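Local coordinates for protein cellulase (Clostridium cellulovorans, PDB 6UI3) that probably hydrolyses internal beta-1,4-glucosidic bonds of cellulose and related plant polysaccharides through this family 5 catalytic domain, one part of a longer protein, at residues 22-26 and 335-339; 283-288 and 328-334. All blocks are in the same frame, centred on the assembly; numbering follows the deposited sequence. Where two conformers were deposited one is given.

Interaction 1 of 2, residues 22-26 and 335-339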
loop_
_atom_site.group_PDB
_atom_site.type_symbol
_atom_site.label_atom_id
_atom_site.label_comp_id
_atom_site.label_asym_id
_atom_site.label_seq_id
_atom_site.Cartn_x
_atom_site.Cartn_y
_atom_site.Cartn_z
ATOM N N ASP A 22 1.848 -15.527 2.929
ATOM C CA ASP A 22 0.862 -15.971 1.946
ATOM C C ASP A 22 0.504 -14.904 0.911
ATOM O O ASP A 22 -0.202 -15.224 -0.050
ATOM C CB ASP A 22 -0.410 -16.422 2.681
ATOM C CG ASP A 22 -1.300 -17.291 1.829
ATOM O OD1 ASP A 22 -0.794 -18.264 1.247
ATOM O OD2 ASP A 22 -2.512 -17.000 1.768
ATOM N N MET A 23 0.987 -13.662 1.054
ATOM C CA MET A 23 0.513 -12.561 0.205
ATOM C C MET A 23 1.076 -12.593 -1.218
ATOM O O MET A 23 0.382 -12.187 -2.161
ATOM C CB MET A 23 0.839 -11.227 0.874
ATOM C CG MET A 23 -0.050 -10.933 2.049
ATOM S SD MET A 23 0.376 -9.453 2.972
ATOM C CE MET A 23 0.005 -8.163 1.798
ATOM N N LYS A 24 2.315 -13.003 -1.394
ATOM C CA LYS A 24 2.952 -13.254 -2.738
ATOM C C LYS A 24 3.110 -11.942 -3.521
ATOM O O LYS A 24 3.563 -10.941 -2.947
ATOM C CB LYS A 24 2.263 -14.376 -3.464
ATOM C CG LYS A 24 2.122 -15.621 -2.598
ATOM C CD LYS A 24 1.518 -16.786 -3.355
ATOM C CE LYS A 24 1.180 -17.943 -2.425
ATOM N NZ LYS A 24 -0.063 -17.693 -1.643
ATOM N N ILE A 25 2.808 -11.916 -4.838
ATOM C CA ILE A 25 3.018 -10.775 -5.738
ATOM C C ILE A 25 1.782 -9.881 -5.721
ATOM O O ILE A 25 0.660 -10.397 -5.847
ATOM C CB ILE A 25 3.281 -11.301 -7.170
ATOM C CG1 ILE A 25 4.453 -12.288 -7.182
ATOM C CG2 ILE A 25 3.518 -10.147 -8.146
ATOM C CD1 ILE A 25 4.646 -13.001 -8.502
ATOM N N GLY A 26 1.962 -8.563 -5.647
ATOM C CA GLY A 26 0.843 -7.656 -5.517
ATOM C C GLY A 26 0.883 -6.439 -6.429
ATOM O O GLY A 26 1.819 -6.227 -7.209
ATOM N N MET A 335 8.627 -10.025 -11.935
ATOM C CA MET A 335 8.150 -10.194 -10.570
ATOM C C MET A 335 8.047 -11.666 -10.215
ATOM O O MET A 335 8.485 -12.086 -9.137
ATOM C CB MET A 335 6.789 -9.507 -10.397
ATOM C CG MET A 335 6.824 -7.989 -10.548
ATOM S SD MET A 335 5.267 -7.112 -10.240
ATOM C CE MET A 335 5.424 -5.783 -11.400
ATOM N N LYS A 336 7.491 -12.473 -11.122
ATOM C CA LYS A 336 7.391 -13.905 -10.875
ATOM C C LYS A 336 8.765 -14.529 -10.732
ATOM O O LYS A 336 8.992 -15.369 -9.849
ATOM C CB LYS A 336 6.645 -14.595 -12.015
ATOM C CG LYS A 336 5.203 -14.240 -12.074
ATOM C CD LYS A 336 4.594 -14.884 -13.293
ATOM C CE LYS A 336 3.133 -14.592 -13.361
ATOM N NZ LYS A 336 2.553 -15.163 -14.606
ATOM N N ASP A 337 9.699 -14.143 -11.599
ATOM C CA ASP A 337 11.025 -14.736 -11.551
ATOM C C ASP A 337 11.759 -14.332 -10.280
ATOM O O ASP A 337 12.532 -15.128 -9.736
ATOM C CB ASP A 337 11.838 -14.323 -12.779
ATOM C CG ASP A 337 11.330 -14.942 -14.071
ATOM O OD1 ASP A 337 10.509 -15.882 -14.040
ATOM O OD2 ASP A 337 11.775 -14.480 -15.144
ATOM N N GLY A 338 11.521 -13.120 -9.780
ATOM C CA GLY A 338 12.137 -12.718 -8.530
ATOM C C GLY A 338 11.528 -13.409 -7.330
ATOM O O GLY A 338 12.229 -13.707 -6.359
ATOM N N PHE A 339 10.217 -13.668 -7.381
ATOM C CA PHE A 339 9.509 -14.281 -6.266
ATOM C C PHE A 339 9.783 -15.778 -6.159
ATOM O O PHE A 339 9.945 -16.300 -5.058
ATOM C CB PHE A 339 8.003 -14.034 -6.406
ATOM C CG PHE A 339 7.212 -14.596 -5.276
ATOM C CD1 PHE A 339 7.182 -13.956 -4.048
ATOM C CD2 PHE A 339 6.534 -15.797 -5.405
ATOM C CE1 PHE A 339 6.481 -14.462 -3.002
ATOM C CE2 PHE A 339 5.821 -16.329 -4.335
ATOM C CZ PHE A 339 5.817 -15.671 -3.119
#
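In this (beta/alpha)8 barrel, the C-terminal helix, 329-339, packs against the beginning of strand 25-29, so that the last helix of the chain meets the first barrel strand across the seam of the closed sheet. Met335 opens the contact. Its CA is 7.1 Å from the CA of Ile25, the nearest pair of CA atoms, and its CB packs on Ile25 CG2 at 4.0 Å. Met335 SD stays 4.1 Å from Ile25 CG2 before the terminal methyl leads away, and the side chain also touches Leu318 and Thr287. At Lys336 both backbone and side chain are touched: Ile25 CD1 lies 3.7 Å from Lys336 CA and 3.8 Å from Lys336 CG. The rest of Lys336, fully extended, runs off to a weak hydrogen bond with the carbonyl of Ala58. Phe339 lies one turn after Met335, its N bonded to Met335 O at 2.9 Å, so its side chain faces the strand again. There Phe339 CB meets Ile25 CG1 at 4.0 Å, and Ile25, filling the space between Met335, Lys336 and Phe339, contributes the largest share of the 260 Å² buried. The ring of Phe339 extends on to Lys24, which has left the helical conformation after helix 16-21 with a positive phi of 67°. Lys24 CG touches Phe339 CZ at 3.7 Å, while Lys24 NZ turns back to Asp22, bonding to Asp22 O at 2.9 Å and forming a salt bridge with Asp22 OD1 at 3.0 Å.

Interaction 2 of 2, residues 283-288 and 328-334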
loop_
_atom_site.group_PDB
_atom_site.type_symbol
_atom_site.label_atom_id
_atom_site.label_comp_id
_atom_site.label_asym_id
_atom_site.label_seq_id
_atom_site.Cartn_x
_atom_site.Cartn_y
_atom_site.Cartn_z
ATOM N N ARG A 283 14.346 -1.955 -16.742
ATOM C CA ARG A 283 13.201 -2.141 -15.856
ATOM C C ARG A 283 13.014 -3.614 -15.500
ATOM O O ARG A 283 12.637 -3.941 -14.365
ATOM C CB ARG A 283 11.938 -1.556 -16.498
ATOM C CG ARG A 283 12.024 -0.052 -16.730
ATOM C CD ARG A 283 10.666 0.623 -16.592
ATOM N NE ARG A 283 9.735 0.275 -17.656
ATOM C CZ ARG A 283 8.418 0.426 -17.578
ATOM N NH1 ARG A 283 7.856 0.884 -16.471
ATOM N NH2 ARG A 283 7.661 0.101 -18.613
ATOM N N ILE A 284 13.265 -4.518 -16.452
ATOM C CA ILE A 284 13.195 -5.957 -16.181
ATOM C C ILE A 284 14.228 -6.339 -15.132
ATOM O O ILE A 284 13.920 -7.003 -14.133
ATOM C CB ILE A 284 13.406 -6.762 -17.480
ATOM C CG1 ILE A 284 12.234 -6.547 -18.445
ATOM C CG2 ILE A 284 13.575 -8.246 -17.172
ATOM C CD1 ILE A 284 12.508 -7.049 -19.862
ATOM N N ASN A 285 15.473 -5.908 -15.346
ATOM C CA ASN A 285 16.549 -6.258 -14.426
ATOM C C ASN A 285 16.302 -5.678 -13.045
ATOM O O ASN A 285 16.493 -6.355 -12.029
ATOM C CB ASN A 285 17.892 -5.743 -14.949
ATOM C CG ASN A 285 18.306 -6.370 -16.260
ATOM O OD1 ASN A 285 17.806 -7.429 -16.655
ATOM N ND2 ASN A 285 19.249 -5.725 -16.929
ATOM N N PHE A 286 15.852 -4.427 -12.992
ATOM C CA PHE A 286 15.487 -3.807 -11.726
ATOM C C PHE A 286 14.429 -4.613 -10.994
ATOM O O PHE A 286 14.551 -4.884 -9.792
ATOM C CB PHE A 286 14.972 -2.392 -12.003
ATOM C CG PHE A 286 14.377 -1.684 -10.798
ATOM C CD1 PHE A 286 13.060 -1.881 -10.416
ATOM C CD2 PHE A 286 15.124 -0.773 -10.070
ATOM C CE1 PHE A 286 12.528 -1.194 -9.312
ATOM C CE2 PHE A 286 14.575 -0.091 -8.975
ATOM C CZ PHE A 286 13.301 -0.309 -8.608
ATOM N N THR A 287 13.360 -4.970 -11.699
ATOM C CA THR A 287 12.205 -5.597 -11.065
ATOM C C THR A 287 12.555 -6.986 -10.565
ATOM O O THR A 287 12.198 -7.359 -9.437
ATOM C CB THR A 287 11.028 -5.608 -12.040
ATOM O OG1 THR A 287 10.682 -4.264 -12.392
ATOM C CG2 THR A 287 9.817 -6.281 -11.447
ATOM N N LYS A 288 13.293 -7.746 -11.365
ATOM C CA LYS A 288 13.756 -9.061 -10.933
ATOM C C LYS A 288 14.624 -8.942 -9.684
ATOM O O LYS A 288 14.419 -9.647 -8.691
ATOM C CB LYS A 288 14.538 -9.709 -12.080
ATOM C CG LYS A 288 15.281 -10.981 -11.718
ATOM C CD LYS A 288 14.333 -12.114 -11.426
ATOM C CE LYS A 288 15.077 -13.347 -10.909
ATOM N NZ LYS A 288 16.078 -13.888 -11.862
ATOM N N TYR A 328 3.695 -4.677 -21.298
ATOM C CA TYR A 328 5.037 -4.996 -20.799
ATOM C C TYR A 328 4.943 -6.293 -20.001
ATOM O O TYR A 328 5.158 -6.313 -18.781
ATOM C CB TYR A 328 5.619 -3.861 -19.945
ATOM C CG TYR A 328 5.373 -2.512 -20.567
ATOM C CD1 TYR A 328 5.817 -2.240 -21.846
ATOM C CD2 TYR A 328 4.627 -1.535 -19.900
ATOM C CE1 TYR A 328 5.546 -1.027 -22.460
ATOM C CE2 TYR A 328 4.359 -0.328 -20.501
ATOM C CZ TYR A 328 4.816 -0.073 -21.774
ATOM O OH TYR A 328 4.541 1.128 -22.407
ATOM N N PRO A 329 4.603 -7.406 -20.660
ATOM C CA PRO A 329 4.474 -8.668 -19.912
ATOM C C PRO A 329 5.776 -9.081 -19.256
ATOM O O PRO A 329 5.757 -9.800 -18.238
ATOM C CB PRO A 329 4.005 -9.668 -20.978
ATOM C CG PRO A 329 4.596 -9.139 -22.271
ATOM C CD PRO A 329 4.471 -7.618 -22.117
ATOM N N GLU A 330 6.908 -8.603 -19.786
ATOM C CA GLU A 330 8.208 -8.935 -19.223
ATOM C C GLU A 330 8.333 -8.449 -17.789
ATOM O O GLU A 330 9.094 -9.019 -17.004
ATOM C CB GLU A 330 9.320 -8.298 -20.059
ATOM C CG GLU A 330 9.334 -8.678 -21.535
ATOM C CD GLU A 330 8.534 -7.741 -22.463
ATOM O OE1 GLU A 330 7.632 -7.015 -21.986
ATOM O OE2 GLU A 330 8.823 -7.754 -23.668
ATOM N N LEU A 331 7.629 -7.383 -17.417
ATOM C CA LEU A 331 7.740 -6.870 -16.060
ATOM C C LEU A 331 6.950 -7.728 -15.087
ATOM O O LEU A 331 7.363 -7.911 -13.934
ATOM C CB LEU A 331 7.277 -5.409 -16.002
ATOM C CG LEU A 331 8.170 -4.457 -16.785
ATOM C CD1 LEU A 331 7.673 -3.021 -16.687
ATOM C CD2 LEU A 331 9.635 -4.530 -16.353
ATOM N N VAL A 332 5.796 -8.237 -15.513
ATOM C CA VAL A 332 5.073 -9.196 -14.689
ATOM C C VAL A 332 5.909 -10.455 -14.522
ATOM O O VAL A 332 6.031 -11.012 -13.420
ATOM C CB VAL A 332 3.695 -9.505 -15.309
ATOM C CG1 VAL A 332 2.961 -10.532 -14.474
ATOM C CG2 VAL A 332 2.869 -8.225 -15.481
ATOM N N GLN A 333 6.516 -10.926 -15.613
ATOM C CA GLN A 333 7.346 -12.118 -15.527
ATOM C C GLN A 333 8.554 -11.886 -14.627
ATOM O O GLN A 333 8.994 -12.808 -13.934
ATOM C CB GLN A 333 7.778 -12.562 -16.928
ATOM C CG GLN A 333 8.454 -13.926 -16.948
ATOM C CD GLN A 333 7.544 -15.028 -16.453
ATOM O OE1 GLN A 333 6.402 -15.135 -16.890
ATOM N NE2 GLN A 333 8.031 -15.827 -15.520
ATOM N N ALA A 334 9.105 -10.670 -14.622
ATOM C CA ALA A 334 10.235 -10.362 -13.747
ATOM C C ALA A 334 9.843 -10.466 -12.283
ATOM O O ALA A 334 10.641 -10.927 -11.452
ATOM C CB ALA A 334 10.783 -8.964 -14.058
#
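Apolar packing accounts for most of the 418 Å² buried between 283-288 and 328-334. Leu331 has the largest covered area: its CD2 comes within 3.6 Å of both Arg283 C and Ile284 N and 3.9 Å of Ile284 CG1, so the methyl rests on backbone as much as on side chain. Ile284 CD1 reaches Glu330 CB at 3.4 Å, and Thr287 CG2 meets Leu331 O at 3.9 Å. One turn further along, the small side chain of Ala334 allows close approach: Ala334 CB lies 3.7 Å from Ile284 O and 3.9 Å from Thr287 CG2, Ala334 O lies 3.7 Å from Lys288 CA, and the CA atoms of Lys288 and Ala334 are only 4.7 Å apart. The axes of the two short helical segments approach to 8.6 Å and run nearly parallel, crossing at -21°. This is how neighbouring outer helices pack in a (beta/alpha)8 barrel: helix 280-296 follows the seventh strand, 267-272, and helix 329-339 follows the eighth, 301-305.

Polar groups contribute no hydrogen bond between the helices. Within its own helix, Thr287 OG1 instead donates to Arg283 O at 2.8 Å, the carbonyl that also accepts the Thr287 N bond (2.9 Å). The guanidinium of Arg283 has Leu331 CD1 over one face, 3.6 Å from Arg283 CZ, and its NH1 is hydrogen-bonded to the carbonyl of Ile274. Arg283 NH2 sits over the ring face of Tyr328, 3.7 Å from Tyr328 CD2; with Arg283 CZ 5.2 Å from the ring centroid, any cation-pi attraction is weak at most.

Overall arrangement
Both interactions use helix 329-339, whose start packs on helix 280-296 in interaction 2, and whose last turn meets the first barrel strand in interaction 1 while still touching that helix. The helix thus bridges a neighbouring outer helix and the sheet where the barrel closes. Interaction 1 is a surface contact of smaller area, centred on one isoleucine, with a phenylalanine as its main partner; interaction 2 is partly buried, a helix pair brought close by an alanine, with an arginine and a tyrosine at one end. Neither has a hydrogen bond between its segments. Their centres lie 12 Å apart, and they touch directly through Met335 CG and Thr287 CG2, 3.6 Å apart.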